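Local coordinates for protein sialidase B (Streptococcus pneumoniae serotype 4, PDB 4XJW) that cleaves terminal sialic acid residues from oligosaccharides, glycoproteins and glycolipids, as a glycosidase of the glycosyl hydrolase 33 family, at residues I85-S90 against E131-F136; I525-S530 against K539-D544. The protein carries 1 engineered substitution. All coordinates share one frame; numbering follows the deposited sequence.

Contact 1: residues I85-S90 against E131-F136; sequences INYLFS and ETVDTF
Y87, on the outermost strand of one sheet, and V133, just past strand 126-132 of another, reach toward each other tip to tip. V133 CG1 lies over one face of the Y87 ring, offset toward the rim and 4.1 Å from the ring centroid, a CH-pi contact. I85 CG2, from the same strand as Y87, lies over the opposite face toward its rim, so the ring has an aliphatic group on each side. Y87 OH donates a hydrogen bond to T135 O, 2.6 Å long, with the donor 15° out of the carbonyl plane. Water 1 donates to Y87 OH and accepts from T135 N. Further along, E131 CB sits over the F89 ring face, 3.9 Å from the centroid. The E131 chain bends at chi2 (-83°), which carries CD out past the CD1/CE1 side of the ring. The carboxylate and ring planes are 14° apart. V133 CG1 also meets F89 CZ at 4.0 Å, and I85 CD1 touches T135 CG2. Two antiparallel sheets pack here as a beta sandwich in the concanavalin-like N-terminal domain. Side chains fill the interface, while the tyrosine hydroxyl fixes the loop after strand 126-132, holding T135 O directly and T135 N through the water.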
# COMPACT_ATOMS: atom_id res chain seq x y z
N ILE A 85 34.36 10.54 -9.47
CA ILE A 85 33.04 9.92 -9.45
C ILE A 85 32.72 9.37 -8.07
O ILE A 85 33.51 8.64 -7.48
CB ILE A 85 32.95 8.78 -10.48
CG1 ILE A 85 33.00 9.33 -11.90
CG2 ILE A 85 31.65 7.97 -10.28
CD1 ILE A 85 33.18 8.28 -12.98
N ASN A 86 31.55 9.74 -7.56
CA ASN A 86 31.08 9.20 -6.29
C ASN A 86 29.59 8.93 -6.34
O ASN A 86 28.78 9.79 -6.00
CB ASN A 86 31.41 10.14 -5.14
CG ASN A 86 32.90 10.26 -4.91
OD1 ASN A 86 33.51 9.38 -4.32
ND2 ASN A 86 33.49 11.35 -5.39
N TYR A 87 29.23 7.73 -6.75
CA TYR A 87 27.83 7.37 -6.89
C TYR A 87 27.34 6.61 -5.66
O TYR A 87 28.04 5.75 -5.13
CB TYR A 87 27.63 6.53 -8.14
CG TYR A 87 27.89 7.25 -9.45
CD1 TYR A 87 27.63 8.61 -9.58
CD2 TYR A 87 28.39 6.56 -10.55
CE1 TYR A 87 27.87 9.26 -10.78
CE2 TYR A 87 28.62 7.21 -11.74
CZ TYR A 87 28.36 8.55 -11.86
OH TYR A 87 28.60 9.20 -13.05
N LEU A 88 26.15 6.97 -5.21
CA LEU A 88 25.48 6.24 -4.15
C LEU A 88 24.03 6.06 -4.58
O LEU A 88 23.31 7.04 -4.78
CB LEU A 88 25.55 7.02 -2.83
CG LEU A 88 24.63 6.49 -1.72
CD1 LEU A 88 25.12 5.18 -1.20
CD2 LEU A 88 24.49 7.50 -0.58
N PHE A 89 23.62 4.80 -4.76
CA PHE A 89 22.23 4.48 -5.11
C PHE A 89 21.67 3.53 -4.08
O PHE A 89 22.34 2.59 -3.66
CB PHE A 89 22.15 3.81 -6.48
CG PHE A 89 22.86 4.56 -7.56
CD1 PHE A 89 22.45 5.84 -7.90
CD2 PHE A 89 23.93 4.00 -8.23
CE1 PHE A 89 23.10 6.56 -8.89
CE2 PHE A 89 24.59 4.71 -9.22
CZ PHE A 89 24.17 5.99 -9.54
N SER A 90 20.42 3.76 -3.68
CA SER A 90 19.84 2.90 -2.66
C SER A 90 18.32 3.00 -2.69
O SER A 90 17.76 3.91 -3.30
CB SER A 90 20.34 3.30 -1.27
OG SER A 90 19.78 4.55 -0.90
N GLU A 131 19.40 3.14 -12.32
CA GLU A 131 19.93 4.49 -12.46
C GLU A 131 20.86 4.60 -13.66
O GLU A 131 21.88 3.89 -13.72
CB GLU A 131 20.69 4.88 -11.19
CG GLU A 131 19.85 4.82 -9.92
CD GLU A 131 19.01 6.06 -9.70
OE1 GLU A 131 19.06 6.97 -10.55
OE2 GLU A 131 18.31 6.13 -8.67
N THR A 132 20.51 5.47 -14.60
CA THR A 132 21.37 5.78 -15.73
C THR A 132 22.21 7.03 -15.46
O THR A 132 21.70 8.01 -14.92
CB THR A 132 20.53 6.00 -17.01
OG1 THR A 132 19.66 4.88 -17.20
CG2 THR A 132 21.43 6.16 -18.23
N VAL A 133 23.49 7.00 -15.81
CA VAL A 133 24.39 8.12 -15.54
C VAL A 133 25.05 8.61 -16.82
O VAL A 133 25.16 7.87 -17.80
CB VAL A 133 25.49 7.74 -14.51
CG1 VAL A 133 24.89 7.46 -13.14
CG2 VAL A 133 26.28 6.53 -15.00
N ASP A 134 25.50 9.87 -16.81
CA ASP A 134 26.20 10.44 -17.96
C ASP A 134 27.62 9.90 -18.11
O ASP A 134 28.09 9.64 -19.22
CB ASP A 134 26.27 11.97 -17.83
CG ASP A 134 24.92 12.63 -17.95
OD1 ASP A 134 24.11 12.19 -18.80
OD2 ASP A 134 24.67 13.60 -17.20
N THR A 135 28.30 9.73 -16.99
CA THR A 135 29.64 9.18 -17.01
C THR A 135 29.65 7.86 -16.25
O THR A 135 29.54 7.83 -15.02
CB THR A 135 30.66 10.15 -16.39
OG1 THR A 135 30.56 11.41 -17.05
CG2 THR A 135 32.08 9.60 -16.55
N PHE A 136 29.77 6.77 -16.99
CA PHE A 136 29.70 5.45 -16.38
C PHE A 136 31.02 5.07 -15.74
O PHE A 136 32.09 5.38 -16.26
CB PHE A 136 29.32 4.42 -17.44
CG PHE A 136 29.08 3.05 -16.89
CD1 PHE A 136 27.89 2.76 -16.22
CD2 PHE A 136 30.03 2.04 -17.05
CE1 PHE A 136 27.65 1.49 -15.72
CE2 PHE A 136 29.80 0.76 -16.54
CZ PHE A 136 28.61 0.49 -15.88
O HOH W 1 27.20 11.09 -14.52
O HOH W 2 19.15 6.27 -5.35

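Contact 2: residues I525-S530 against K539-D544; sequences IAYMTS and KVSYID
Y527 and S541 form an antiparallel hydrogen-bonded pair. S541 N donates to Y527 O at 2.9 Å, nearly along the C=O axis. Y527 N donates to S541 O at 2.8 Å, but this donor is tilted 34° from the carbonyl plane. A third bond, I543 N to I525 O, is 3.0 Å long and almost straight at 177°. Water 3 extends the pairing by accepting from I525 N and donating to I543 O. Between these bonds, A526 and Y542 form a non-hydrogen-bonded pair. The Y527 side chain folds back over its partner. Its CG stands between the backbone N and the carbonyl carbon (chi1 66°), and S541 CB lies over the ring face, 3.8 Å from the centroid. I543 crosses Y527 at about a right angle, with CG1 near ring atom CD2. A526 and Y542 point to the other face of the sheet, where A526 CB meets Y542 CE1 and V540 CG1, each at 3.7 Å. M528 CE reaches V540 CG2 nearby. I525 and I543 lie side by side and also touch strand 569-575. The segments are the arms of a beta hairpin whose turn and adjoining ends form BNR repeat 4 (528-539), an Asp box. The hairpin supplies the last two strands of a four-stranded propeller blade. Main-chain bonds set the register of its outermost strand, 541-542, and side chains on both faces reinforce it.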
# COMPACT_ATOMS: atom_id res chain seq x y z
N ILE A 525 -4.02 0.80 20.93
CA ILE A 525 -5.20 0.43 20.17
C ILE A 525 -6.40 0.44 21.11
O ILE A 525 -6.30 -0.04 22.24
CB ILE A 525 -5.00 -0.96 19.55
CG1 ILE A 525 -3.83 -0.90 18.55
CG2 ILE A 525 -6.29 -1.48 18.89
CD1 ILE A 525 -3.38 -2.26 18.04
N ALA A 526 -7.51 1.01 20.66
CA ALA A 526 -8.70 1.10 21.49
C ALA A 526 -9.74 0.10 21.03
O ALA A 526 -9.60 -0.49 19.95
CB ALA A 526 -9.29 2.51 21.45
N TYR A 527 -10.77 -0.09 21.84
CA TYR A 527 -11.89 -0.92 21.42
C TYR A 527 -13.19 -0.52 22.09
O TYR A 527 -13.18 0.13 23.15
CB TYR A 527 -11.60 -2.42 21.60
CG TYR A 527 -11.43 -2.87 23.03
CD1 TYR A 527 -12.52 -3.30 23.77
CD2 TYR A 527 -10.17 -2.90 23.63
CE1 TYR A 527 -12.37 -3.73 25.07
CE2 TYR A 527 -10.01 -3.33 24.93
CZ TYR A 527 -11.12 -3.74 25.64
OH TYR A 527 -10.98 -4.17 26.94
N MET A 528 -14.29 -0.86 21.45
CA MET A 528 -15.62 -0.71 22.00
C MET A 528 -16.43 -1.93 21.58
O MET A 528 -16.03 -2.65 20.66
CB MET A 528 -16.30 0.57 21.51
CG MET A 528 -16.40 0.71 19.99
SD MET A 528 -17.43 2.09 19.43
CE MET A 528 -16.45 3.49 19.97
N THR A 529 -17.56 -2.15 22.24
CA THR A 529 -18.37 -3.34 22.00
C THR A 529 -19.83 -2.98 21.82
O THR A 529 -20.37 -2.11 22.53
CB THR A 529 -18.25 -4.32 23.18
OG1 THR A 529 -16.88 -4.61 23.44
CG2 THR A 529 -19.02 -5.62 22.91
N SER A 530 -20.48 -3.66 20.87
CA SER A 530 -21.93 -3.60 20.72
C SER A 530 -22.50 -4.98 21.05
O SER A 530 -21.90 -5.99 20.70
CB SER A 530 -22.32 -3.21 19.30
OG SER A 530 -23.73 -3.28 19.11
N LYS A 539 -18.69 2.33 26.05
CA LYS A 539 -17.56 3.22 26.22
C LYS A 539 -16.29 2.58 25.65
O LYS A 539 -16.26 1.37 25.33
CB LYS A 539 -17.36 3.58 27.69
CG LYS A 539 -18.57 4.18 28.37
CD LYS A 539 -19.14 5.36 27.59
CE LYS A 539 -19.71 6.39 28.54
NZ LYS A 539 -20.37 5.72 29.69
N VAL A 540 -15.26 3.39 25.54
CA VAL A 540 -13.99 2.99 24.95
C VAL A 540 -13.03 2.45 25.99
O VAL A 540 -12.89 3.01 27.08
CB VAL A 540 -13.35 4.18 24.22
CG1 VAL A 540 -11.95 3.86 23.72
CG2 VAL A 540 -14.25 4.67 23.09
N SER A 541 -12.39 1.33 25.67
CA SER A 541 -11.30 0.77 26.47
C SER A 541 -10.04 0.69 25.61
O SER A 541 -10.10 0.94 24.40
CB SER A 541 -11.66 -0.61 26.98
OG SER A 541 -12.74 -0.54 27.89
N TYR A 542 -8.92 0.33 26.23
CA TYR A 542 -7.65 0.23 25.52
C TYR A 542 -6.96 -1.09 25.78
O TYR A 542 -7.12 -1.70 26.83
CB TYR A 542 -6.72 1.39 25.90
CG TYR A 542 -7.32 2.74 25.60
CD1 TYR A 542 -7.13 3.35 24.37
CD2 TYR A 542 -8.09 3.40 26.55
CE1 TYR A 542 -7.68 4.58 24.09
CE2 TYR A 542 -8.65 4.63 26.28
CZ TYR A 542 -8.44 5.21 25.05
OH TYR A 542 -8.99 6.44 24.77
N ILE A 543 -6.21 -1.55 24.78
CA ILE A 543 -5.39 -2.73 24.93
C ILE A 543 -4.05 -2.30 25.51
O ILE A 543 -3.36 -1.46 24.94
CB ILE A 543 -5.19 -3.41 23.55
CG1 ILE A 543 -6.55 -3.84 22.99
CG2 ILE A 543 -4.20 -4.57 23.62
CD1 ILE A 543 -6.49 -4.36 21.56
N ASP A 544 -3.72 -2.82 26.69
CA ASP A 544 -2.37 -2.72 27.20
C ASP A 544 -1.65 -3.93 26.61
O ASP A 544 -2.22 -5.03 26.55
CB ASP A 544 -2.34 -2.78 28.74
CG ASP A 544 -3.21 -1.72 29.39
OD1 ASP A 544 -3.30 -0.59 28.86
OD2 ASP A 544 -3.80 -2.02 30.45
O HOH W 3 -2.55 -1.21 22.37

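In the fold
The contacts lie in separate parts of the enzyme, their centres 51 Å apart and on opposite sides of the chain's centre. Contact 1 is a surface contact in the N-terminal domain. It joins segments distant in sequence, and does so between sheets, through side chains. Contact 2 is partly buried and local, pairing neighbouring strands within one sheet of the BNR repeat-like region. The chemistry follows this difference. Contact 1 relies on aromatic faces and a tyrosine hydroxyl, whereas contact 2 is dominated by main-chain pairing. Contact 1 is far from the catalytic and substrate-binding residues. In contact 2, the I525 side chain is about 7 Å from that of R519, a probable substrate-binding residue.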